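Local coordinates for protein endoglucanase (Bacillus akibai, PDB 1UWW) that binds non-crystalline cellulose through this family 28 carbohydrate-binding module of an alkaline endoglucanase that hydrolyses internal beta-1,4-glucosidic linkages in cellulose and related beta-glucans, at residues A[53-58]-A[179-184]; A[92-97]-A[140-145]. All blocks are in the same frame, centred on the assembly; numbering follows the deposited sequence.

Both contacts belong to the same six-stranded antiparallel sheet of the carbohydrate-binding module: contact 1 joins strands 50-58 and 180-189, contact 2 joins strands 88-97 and 142-150. Their centres lie about 9 Å apart, because strands 180-189 and 88-97 are neighbours, probably hydrogen-bonded between Asp96 N and Arg180 O and between Tyr94 N and Phe182 O. Contact 1 is the more buried, with a valine-on-tryptophan core on one face and a serine-arginine network on the other. Contact 2, farther from the chain's centre and nearer the 138-139 edge of the sheet, adds to its backbone bonds a histidine-tyrosine stack and a histidine-aspartate bond. Contact 1 holds a calcium ligand at one end, contact 2 at both.

Contact 1. Residues A[53-58]-A[179-184]; sequences LSWEFG and GRVFVD. With CA (calcium ion), chain C.
With chi1 of 66°, Trp55 CG stands between its own backbone N and carbonyl carbon, and Val181 CG2 takes the like place on its residue; that methyl sits over the indole. The CH-pi geometry is clear: Val181 CG2 lies 3.5 Å from the centroid of the Trp55 six-membered ring, 17° off its normal. Val183 CG2 adds a second methyl, 3.9 Å from Trp55 CZ3. Trp32 and Phe170 meet the same indole edge-to-face, which places this side of the strand pair in the module's interior.

The other side is polar. Ser54 OG donates to Val181 O (2.8 Å) and accepts from Arg180 NH1 (2.9 Å), the latter in the guanidinium plane. Val181 O also accepts from Trp55 N, a longer bond of 3.3 Å, and the two donors reach it from opposite faces of the carbonyl plane. Phe182 turns a ring face to the same hydroxyl, with Ser54 OG 3.3 Å above the plane and offset toward the rim. Glu56 CB and CG lie over the guanidinium, while Glu56 OE1 and Arg180 NH2 form a long salt bridge of 3.7 Å.

The pairing ends at Leu53 and Val183; the next residue, Asp184, binds calcium through both carboxylate oxygens. Arg180 gives one N-H to the Ser54 hydroxyl and others to waters, and its charge is only weakly paired with Glu56; it probably polarises the hydroxyl toward Val181 O.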
ATOM      1  N   LEU A  53       6.548  18.579  13.181  1.00 16.66           N
ATOM      2  CA  LEU A  53       7.805  18.006  12.695  1.00 17.58           C
ATOM      3  C   LEU A  53       7.856  18.240  11.173  1.00 17.77           C
ATOM      4  O   LEU A  53       6.903  17.933  10.475  1.00 18.36           O
ATOM      5  CB  LEU A  53       7.820  16.517  12.984  1.00 17.40           C
ATOM      6  CG  LEU A  53       9.093  15.755  12.612  1.00 18.41           C
ATOM      7  CD1 LEU A  53      10.262  16.187  13.468  1.00 19.00           C
ATOM      8  CD2 LEU A  53       8.860  14.258  12.714  1.00 18.94           C
ATOM      9  N   SER A  54       8.975  18.733  10.645  1.00 18.03           N
ATOM     10  CA  SER A  54       9.053  19.179   9.249  1.00 18.00           C
ATOM     11  C   SER A  54      10.383  18.880   8.584  1.00 17.23           C
ATOM     12  O   SER A  54      11.423  18.862   9.235  1.00 17.90           O
ATOM     13  CB  SER A  54       8.717  20.681   9.206  1.00 18.95           C
ATOM     14  OG  SER A  54       8.575  21.185   7.904  1.00 18.12           O
ATOM     15  N   TRP A  55      10.318  18.604   7.288  1.00 17.76           N
ATOM     16  CA  TRP A  55      11.521  18.502   6.454  1.00 17.07           C
ATOM     17  C   TRP A  55      11.125  18.924   5.049  1.00 17.50           C
ATOM     18  O   TRP A  55       9.959  18.979   4.708  1.00 17.18           O
ATOM     19  CB  TRP A  55      12.125  17.089   6.518  1.00 17.67           C
ATOM     20  CG  TRP A  55      11.279  16.008   5.922  1.00 17.86           C
ATOM     21  CD1 TRP A  55      11.422  15.468   4.679  1.00 18.43           C
ATOM     22  CD2 TRP A  55      10.178  15.300   6.543  1.00 17.79           C
ATOM     23  NE1 TRP A  55      10.469  14.496   4.479  1.00 17.37           N
ATOM     24  CE2 TRP A  55       9.706  14.363   5.608  1.00 18.57           C
ATOM     25  CE3 TRP A  55       9.539  15.382   7.783  1.00 17.74           C
ATOM     26  CZ2 TRP A  55       8.642  13.492   5.884  1.00 17.62           C
ATOM     27  CZ3 TRP A  55       8.466  14.520   8.044  1.00 17.02           C
ATOM     28  CH2 TRP A  55       8.040  13.601   7.100  1.00 17.77           C
ATOM     29  N   GLU A  56      12.114  19.177   4.203  1.00 18.54           N
ATOM     30  CA  GLU A  56      11.873  19.446   2.799  1.00 20.26           C
ATOM     31  C   GLU A  56      12.746  18.563   1.926  1.00 19.85           C
ATOM     32  O   GLU A  56      13.834  18.155   2.310  1.00 22.30           O
ATOM     33  CB  GLU A  56      11.966  20.924   2.445  1.00 23.77           C
ATOM     34  CG  GLU A  56      13.221  21.661   2.718  1.00 27.87           C
ATOM     35  CD  GLU A  56      13.123  23.114   2.190  1.00 31.38           C
ATOM     36  OE1 GLU A  56      11.996  23.680   2.024  1.00 34.00           O
ATOM     37  OE2 GLU A  56      14.171  23.688   1.933  1.00 35.64           O
ATOM     38  N   PHE A  57      12.221  18.234   0.771  1.00 19.14           N
ATOM     39  CA  PHE A  57      12.885  17.318  -0.146  1.00 18.93           C
ATOM     40  C   PHE A  57      12.130  17.317  -1.459  1.00 19.52           C
ATOM     41  O   PHE A  57      11.039  17.834  -1.566  1.00 17.96           O
ATOM     42  CB  PHE A  57      12.929  15.883   0.424  1.00 19.65           C
ATOM     43  CG  PHE A  57      11.604  15.162   0.332  1.00 19.93           C
ATOM     44  CD1 PHE A  57      10.529  15.491   1.167  1.00 20.94           C
ATOM     45  CD2 PHE A  57      11.384  14.207  -0.655  1.00 21.33           C
ATOM     46  CE1 PHE A  57       9.318  14.843   1.029  1.00 22.16           C
ATOM     47  CE2 PHE A  57      10.159  13.614  -0.782  1.00 22.21           C
ATOM     48  CZ  PHE A  57       9.148  13.931   0.057  1.00 20.63           C
ATOM     49  N   GLY A  58      12.736  16.709  -2.475  1.00 19.51           N
ATOM     50  CA  GLY A  58      12.023  16.351  -3.678  1.00 19.80           C
ATOM     51  C   GLY A  58      12.456  14.994  -4.158  1.00 18.75           C
ATOM     52  O   GLY A  58      13.634  14.678  -4.073  1.00 20.46           O
ATOM     53  N   GLY A 179       9.099  20.031  -2.061  1.00 16.42           N
ATOM     54  CA  GLY A 179       8.580  21.028  -1.135  1.00 17.00           C
ATOM     55  C   GLY A 179       8.765  20.615   0.288  1.00 17.12           C
ATOM     56  O   GLY A 179       9.579  19.764   0.593  1.00 18.41           O
ATOM     57  N   ARG A 180       8.036  21.295   1.174  1.00 16.81           N
ATOM     58  CA  ARG A 180       8.137  21.063   2.612  1.00 16.97           C
ATOM     59  C   ARG A 180       6.908  20.295   3.074  1.00 17.35           C
ATOM     60  O   ARG A 180       5.817  20.523   2.561  1.00 18.14           O
ATOM     61  CB  ARG A 180       8.291  22.395   3.348  1.00 18.02           C
ATOM     62  CG  ARG A 180       8.433  22.229   4.841  1.00 18.17           C
ATOM     63  CD  ARG A 180       8.891  23.477   5.556  1.00 20.21           C
ATOM     64  NE  ARG A 180      10.308  23.746   5.352  1.00 21.98           N
ATOM     65  CZ  ARG A 180      11.296  23.100   5.945  1.00 21.83           C
ATOM     66  NH1 ARG A 180      11.076  22.158   6.850  1.00 20.36           N
ATOM     67  NH2 ARG A 180      12.562  23.404   5.670  1.00 25.55           N
ATOM     68  N   VAL A 181       7.130  19.353   3.986  1.00 17.44           N
ATOM     69  CA  VAL A 181       6.043  18.582   4.572  1.00 18.24           C
ATOM     70  C   VAL A 181       6.132  18.729   6.088  1.00 17.62           C
ATOM     71  O   VAL A 181       7.156  19.094   6.673  1.00 16.83           O
ATOM     72  CB  VAL A 181       6.010  17.118   4.126  1.00 19.41           C
ATOM     73  CG1 VAL A 181       5.917  17.003   2.604  1.00 20.25           C
ATOM     74  CG2 VAL A 181       7.159  16.346   4.659  1.00 18.17           C
ATOM     75  N   PHE A 182       5.005  18.444   6.725  1.00 16.85           N
ATOM     76  CA  PHE A 182       4.815  18.671   8.164  1.00 16.58           C
ATOM     77  C   PHE A 182       3.963  17.523   8.725  1.00 15.68           C
ATOM     78  O   PHE A 182       2.951  17.146   8.127  1.00 16.50           O
ATOM     79  CB  PHE A 182       4.066  19.976   8.451  1.00 16.79           C
ATOM     80  CG  PHE A 182       4.615  21.217   7.756  1.00 18.10           C
ATOM     81  CD1 PHE A 182       4.339  21.477   6.398  1.00 18.33           C
ATOM     82  CD2 PHE A 182       5.329  22.145   8.476  1.00 17.78           C
ATOM     83  CE1 PHE A 182       4.805  22.620   5.782  1.00 19.27           C
ATOM     84  CE2 PHE A 182       5.795  23.328   7.854  1.00 20.22           C
ATOM     85  CZ  PHE A 182       5.520  23.558   6.534  1.00 18.85           C
ATOM     86  N   VAL A 183       4.346  17.024   9.892  1.00 16.15           N
ATOM     87  CA  VAL A 183       3.620  15.970  10.619  1.00 16.27           C
ATOM     88  C   VAL A 183       3.288  16.479  12.019  1.00 16.28           C
ATOM     89  O   VAL A 183       4.152  16.977  12.729  1.00 16.65           O
ATOM     90  CB  VAL A 183       4.536  14.726  10.723  1.00 16.60           C
ATOM     91  CG1 VAL A 183       4.013  13.683  11.715  1.00 17.74           C
ATOM     92  CG2 VAL A 183       4.780  14.112   9.346  1.00 17.49           C
ATOM     93  N   ASP A 184       2.033  16.315  12.429  1.00 16.70           N
ATOM     94  CA  ASP A 184       1.621  16.742  13.772  1.00 16.72           C
ATOM     95  C   ASP A 184       0.640  15.741  14.393  1.00 16.06           C
ATOM     96  O   ASP A 184      -0.065  15.028  13.702  1.00 16.34           O
ATOM     97  CB  ASP A 184       1.005  18.140  13.732  1.00 15.27           C
ATOM     98  CG  ASP A 184       1.074  18.886  15.061  1.00 17.32           C
ATOM     99  OD1 ASP A 184       1.644  18.403  16.070  1.00 17.39           O
ATOM    100  OD2 ASP A 184       0.593  20.053  15.091  1.00 17.79           O
TER
HETATM  101 CA    CA C1192       1.650  20.575  17.244  1.00 17.48          CA
HETATM  102  O   HOH W   1      13.474  21.248   8.258  1.00 23.34           O
HETATM  103  O   HOH W   2      13.487  25.892   4.031  1.00 41.04           O
HETATM  104  O   HOH W   3      -0.214  19.795  18.446  1.00 19.16           O

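Contact 2. Residues A[92-97]-A[140-145]. With CA (calcium ion), chain D; CA (calcium ion), chain E.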
ATOM      1  N   ASP A  92      -1.870  14.437  11.576  1.00 15.49           N
ATOM      2  CA  ASP A  92      -2.053  15.498  10.580  1.00 16.39           C
ATOM      3  C   ASP A  92      -0.818  15.573   9.700  1.00 17.27           C
ATOM      4  O   ASP A  92       0.299  15.610  10.196  1.00 17.02           O
ATOM      5  CB  ASP A  92      -2.282  16.850  11.269  1.00 17.41           C
ATOM      6  CG  ASP A  92      -3.538  16.865  12.060  1.00 18.70           C
ATOM      7  OD1 ASP A  92      -4.635  16.621  11.505  1.00 20.85           O
ATOM      8  OD2 ASP A  92      -3.505  17.053  13.301  1.00 22.17           O
ATOM      9  N   PHE A  93      -1.030  15.533   8.404  1.00 16.25           N
ATOM     10  CA  PHE A  93       0.060  15.596   7.434  1.00 16.22           C
ATOM     11  C   PHE A  93      -0.209  16.765   6.530  1.00 16.60           C
ATOM     12  O   PHE A  93      -1.292  16.896   5.993  1.00 18.20           O
ATOM     13  CB  PHE A  93       0.115  14.328   6.609  1.00 16.65           C
ATOM     14  CG  PHE A  93       1.327  14.235   5.716  1.00 18.05           C
ATOM     15  CD1 PHE A  93       2.615  14.429   6.186  1.00 17.78           C
ATOM     16  CD2 PHE A  93       1.167  13.954   4.368  1.00 18.98           C
ATOM     17  CE1 PHE A  93       3.730  14.345   5.312  1.00 19.75           C
ATOM     18  CE2 PHE A  93       2.280  13.853   3.508  1.00 19.67           C
ATOM     19  CZ  PHE A  93       3.538  14.054   3.968  1.00 18.92           C
ATOM     20  N   TYR A  94       0.767  17.634   6.368  1.00 16.78           N
ATOM     21  CA  TYR A  94       0.603  18.810   5.532  1.00 17.11           C
ATOM     22  C   TYR A  94       1.702  18.845   4.491  1.00 18.28           C
ATOM     23  O   TYR A  94       2.842  18.447   4.747  1.00 18.09           O
ATOM     24  CB  TYR A  94       0.688  20.101   6.330  1.00 17.62           C
ATOM     25  CG  TYR A  94      -0.202  20.182   7.553  1.00 17.15           C
ATOM     26  CD1 TYR A  94       0.209  19.687   8.770  1.00 18.13           C
ATOM     27  CD2 TYR A  94      -1.432  20.787   7.488  1.00 17.61           C
ATOM     28  CE1 TYR A  94      -0.595  19.779   9.887  1.00 18.33           C
ATOM     29  CE2 TYR A  94      -2.250  20.889   8.603  1.00 18.63           C
ATOM     30  CZ  TYR A  94      -1.803  20.398   9.780  1.00 16.67           C
ATOM     31  OH  TYR A  94      -2.579  20.501  10.930  1.00 19.32           O
ATOM     32  N   LEU A  95       1.340  19.318   3.320  1.00 18.10           N
ATOM     33  CA  LEU A  95       2.297  19.557   2.253  1.00 18.77           C
ATOM     34  C   LEU A  95       2.204  21.003   1.813  1.00 18.44           C
ATOM     35  O   LEU A  95       1.121  21.527   1.574  1.00 18.35           O
ATOM     36  CB  LEU A  95       2.052  18.635   1.069  1.00 19.89           C
ATOM     37  CG  LEU A  95       1.985  17.148   1.417  1.00 22.14           C
ATOM     38  CD1 LEU A  95       0.556  16.731   1.587  1.00 26.62           C
ATOM     39  CD2 LEU A  95       2.671  16.293   0.382  1.00 25.03           C
ATOM     40  N   ASP A  96       3.369  21.622   1.655  1.00 18.88           N
ATOM     41  CA  ASP A  96       3.481  22.895   0.964  1.00 19.07           C
ATOM     42  C   ASP A  96       4.425  22.684  -0.212  1.00 18.97           C
ATOM     43  O   ASP A  96       5.648  22.838  -0.086  1.00 18.71           O
ATOM     44  CB  ASP A  96       3.998  23.988   1.876  1.00 20.16           C
ATOM     45  CG  ASP A  96       3.939  25.373   1.222  1.00 22.76           C
ATOM     46  OD1 ASP A  96       3.711  25.467  -0.018  1.00 22.44           O
ATOM     47  OD2 ASP A  96       4.073  26.430   1.890  1.00 27.48           O
ATOM     48  N   PRO A  97       3.861  22.268  -1.338  1.00 19.51           N
ATOM     49  CA  PRO A  97       4.717  22.007  -2.499  1.00 19.65           C
ATOM     50  C   PRO A  97       5.280  23.286  -3.096  1.00 19.37           C
ATOM     51  O   PRO A  97       4.663  24.348  -3.042  1.00 20.12           O
ATOM     52  CB  PRO A  97       3.781  21.343  -3.510  1.00 20.87           C
ATOM     53  CG  PRO A  97       2.426  21.768  -3.109  1.00 22.54           C
ATOM     54  CD  PRO A  97       2.438  22.026  -1.631  1.00 20.30           C
ATOM     55  N   ASN A 140      -4.030  28.828   1.677  1.00 27.82           N
ATOM     56  CA  ASN A 140      -2.855  29.541   1.189  1.00 28.78           C
ATOM     57  C   ASN A 140      -1.652  28.638   0.868  1.00 26.96           C
ATOM     58  O   ASN A 140      -0.521  28.924   1.267  1.00 29.04           O
ATOM     59  CB  ASN A 140      -2.451  30.647   2.173  1.00 29.84           C
ATOM     60  CG  ASN A 140      -3.465  31.800   2.236  1.00 33.21           C
ATOM     61  OD1 ASN A 140      -3.408  32.623   3.146  1.00 38.37           O
ATOM     62  ND2 ASN A 140      -4.383  31.855   1.279  1.00 37.47           N
ATOM     63  N   GLY A 141      -1.925  27.571   0.130  1.00 25.84           N
ATOM     64  CA  GLY A 141      -0.893  26.683  -0.365  1.00 24.25           C
ATOM     65  C   GLY A 141      -0.442  25.593   0.586  1.00 22.14           C
ATOM     66  O   GLY A 141       0.461  24.832   0.234  1.00 23.54           O
ATOM     67  N   LEU A 142      -1.043  25.514   1.773  1.00 21.00           N
ATOM     68  CA  LEU A 142      -0.763  24.423   2.702  1.00 19.75           C
ATOM     69  C   LEU A 142      -1.919  23.443   2.651  1.00 19.09           C
ATOM     70  O   LEU A 142      -3.061  23.788   2.978  1.00 20.02           O
ATOM     71  CB  LEU A 142      -0.632  24.954   4.113  1.00 20.47           C
ATOM     72  CG  LEU A 142      -0.169  23.911   5.122  1.00 21.19           C
ATOM     73  CD1 LEU A 142       1.291  23.576   4.918  1.00 21.76           C
ATOM     74  CD2 LEU A 142      -0.410  24.463   6.504  1.00 23.28           C
ATOM     75  N   TYR A 143      -1.631  22.227   2.217  1.00 18.20           N
ATOM     76  CA  TYR A 143      -2.640  21.181   2.058  1.00 17.69           C
ATOM     77  C   TYR A 143      -2.644  20.283   3.296  1.00 18.35           C
ATOM     78  O   TYR A 143      -1.588  19.859   3.727  1.00 20.10           O
ATOM     79  CB  TYR A 143      -2.312  20.337   0.816  1.00 17.75           C
ATOM     80  CG  TYR A 143      -2.364  21.122  -0.474  1.00 18.92           C
ATOM     81  CD1 TYR A 143      -1.253  21.801  -0.936  1.00 21.11           C
ATOM     82  CD2 TYR A 143      -3.535  21.211  -1.218  1.00 19.88           C
ATOM     83  CE1 TYR A 143      -1.305  22.533  -2.125  1.00 21.09           C
ATOM     84  CE2 TYR A 143      -3.574  21.928  -2.393  1.00 19.91           C
ATOM     85  CZ  TYR A 143      -2.462  22.584  -2.818  1.00 21.19           C
ATOM     86  OH  TYR A 143      -2.478  23.329  -3.977  1.00 25.54           O
ATOM     87  N   HIS A 144      -3.816  19.980   3.835  1.00 17.76           N
ATOM     88  CA  HIS A 144      -3.977  19.233   5.089  1.00 18.07           C
ATOM     89  C   HIS A 144      -4.681  17.918   4.841  1.00 17.69           C
ATOM     90  O   HIS A 144      -5.796  17.888   4.352  1.00 19.27           O
ATOM     91  CB  HIS A 144      -4.780  20.084   6.075  1.00 17.70           C
ATOM     92  CG  HIS A 144      -4.997  19.450   7.411  1.00 17.68           C
ATOM     93  ND1 HIS A 144      -5.871  20.013   8.319  1.00 20.47           N
ATOM     94  CD2 HIS A 144      -4.433  18.389   8.032  1.00 19.02           C
ATOM     95  CE1 HIS A 144      -5.883  19.281   9.423  1.00 20.94           C
ATOM     96  NE2 HIS A 144      -5.004  18.299   9.290  1.00 19.86           N
ATOM     97  N   TYR A 145      -3.998  16.834   5.188  1.00 17.18           N
ATOM     98  CA  TYR A 145      -4.551  15.485   5.143  1.00 17.62           C
ATOM     99  C   TYR A 145      -4.638  14.917   6.553  1.00 18.45           C
ATOM    100  O   TYR A 145      -3.730  15.042   7.353  1.00 18.63           O
ATOM    101  CB  TYR A 145      -3.664  14.572   4.288  1.00 18.02           C
ATOM    102  CG  TYR A 145      -3.584  15.028   2.881  1.00 18.90           C
ATOM    103  CD1 TYR A 145      -2.634  15.978   2.498  1.00 20.50           C
ATOM    104  CD2 TYR A 145      -4.507  14.605   1.930  1.00 19.91           C
ATOM    105  CE1 TYR A 145      -2.571  16.464   1.211  1.00 21.56           C
ATOM    106  CE2 TYR A 145      -4.451  15.116   0.619  1.00 20.94           C
ATOM    107  CZ  TYR A 145      -3.496  16.024   0.297  1.00 21.83           C
ATOM    108  OH  TYR A 145      -3.451  16.492  -0.999  1.00 26.59           O
TER
HETATM  109 CA    CA D1193       3.813  26.373  -2.239  1.00 22.04          CA
HETATM  110 CA    CA E1194      -6.320  15.972  12.900  1.00 36.81          CA
HETATM  111  O   HOH W   4       1.616  25.427  -2.110  1.00 22.65           O
HETATM  112  O   HOH W   5       2.889  26.294  -4.586  1.00 30.24           O
HETATM  113  O   HOH W   6       3.085  28.440  -1.301  1.00 29.09           O
HETATM  114  O   HOH W   7      -7.033  17.648  12.394  1.00 32.56           O
HETATM  115  O   HOH W   8      -8.573  16.215  14.044  1.00 46.53           O
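His144 and Asp92 form the side-chain hydrogen bond of this strand pair. His144 NE2 donates to Asp92 OD1 at 2.8 Å with an N-H...O angle of 166°. The acceptor lies in the imidazole plane, yet the donor stands 46° out of the carboxylate plane. Asp92 OD1 also binds a calcium ion, at 2.3 Å, and Glu146 is a further ligand of that ion; OD2 is hydrogen-bonded to Asn185.

The side chains of Tyr94 and His144 run side by side and point the same way, and their rings form an offset stack with centroids 4.4 Å apart and planes at 26°. Tyr94 CE2 stands over one imidazole face, toward its rim, and the phenol OH is hydrogen-bonded to Asn48. His144 CG is anti to its backbone N, and there it lies 3.3 Å from Tyr94 CE2.

The backbone bonds pair Phe93 with Tyr145 and Leu95 with Tyr143, both antiparallel hydrogen-bonded pairs. They join strands 88-97 and 142-150 in one of the two antiparallel sheets of this all-beta module. Phe93 points from this sheet to Met105 and Ile107 on a strand of the other, as expected of a beta-sandwich.

Leu142 CD1 packs on Tyr94 CB, and Pro97 CD meets the edge of the Tyr143 ring, 3.8 Å from CD1.

Metal binding also marks the far end: Asp96 OD1 (2.4 Å) and Pro97 O hold a second calcium ion. One of its waters donates to Gly141 O at 2.7 Å, linking the ion to the opposite segment.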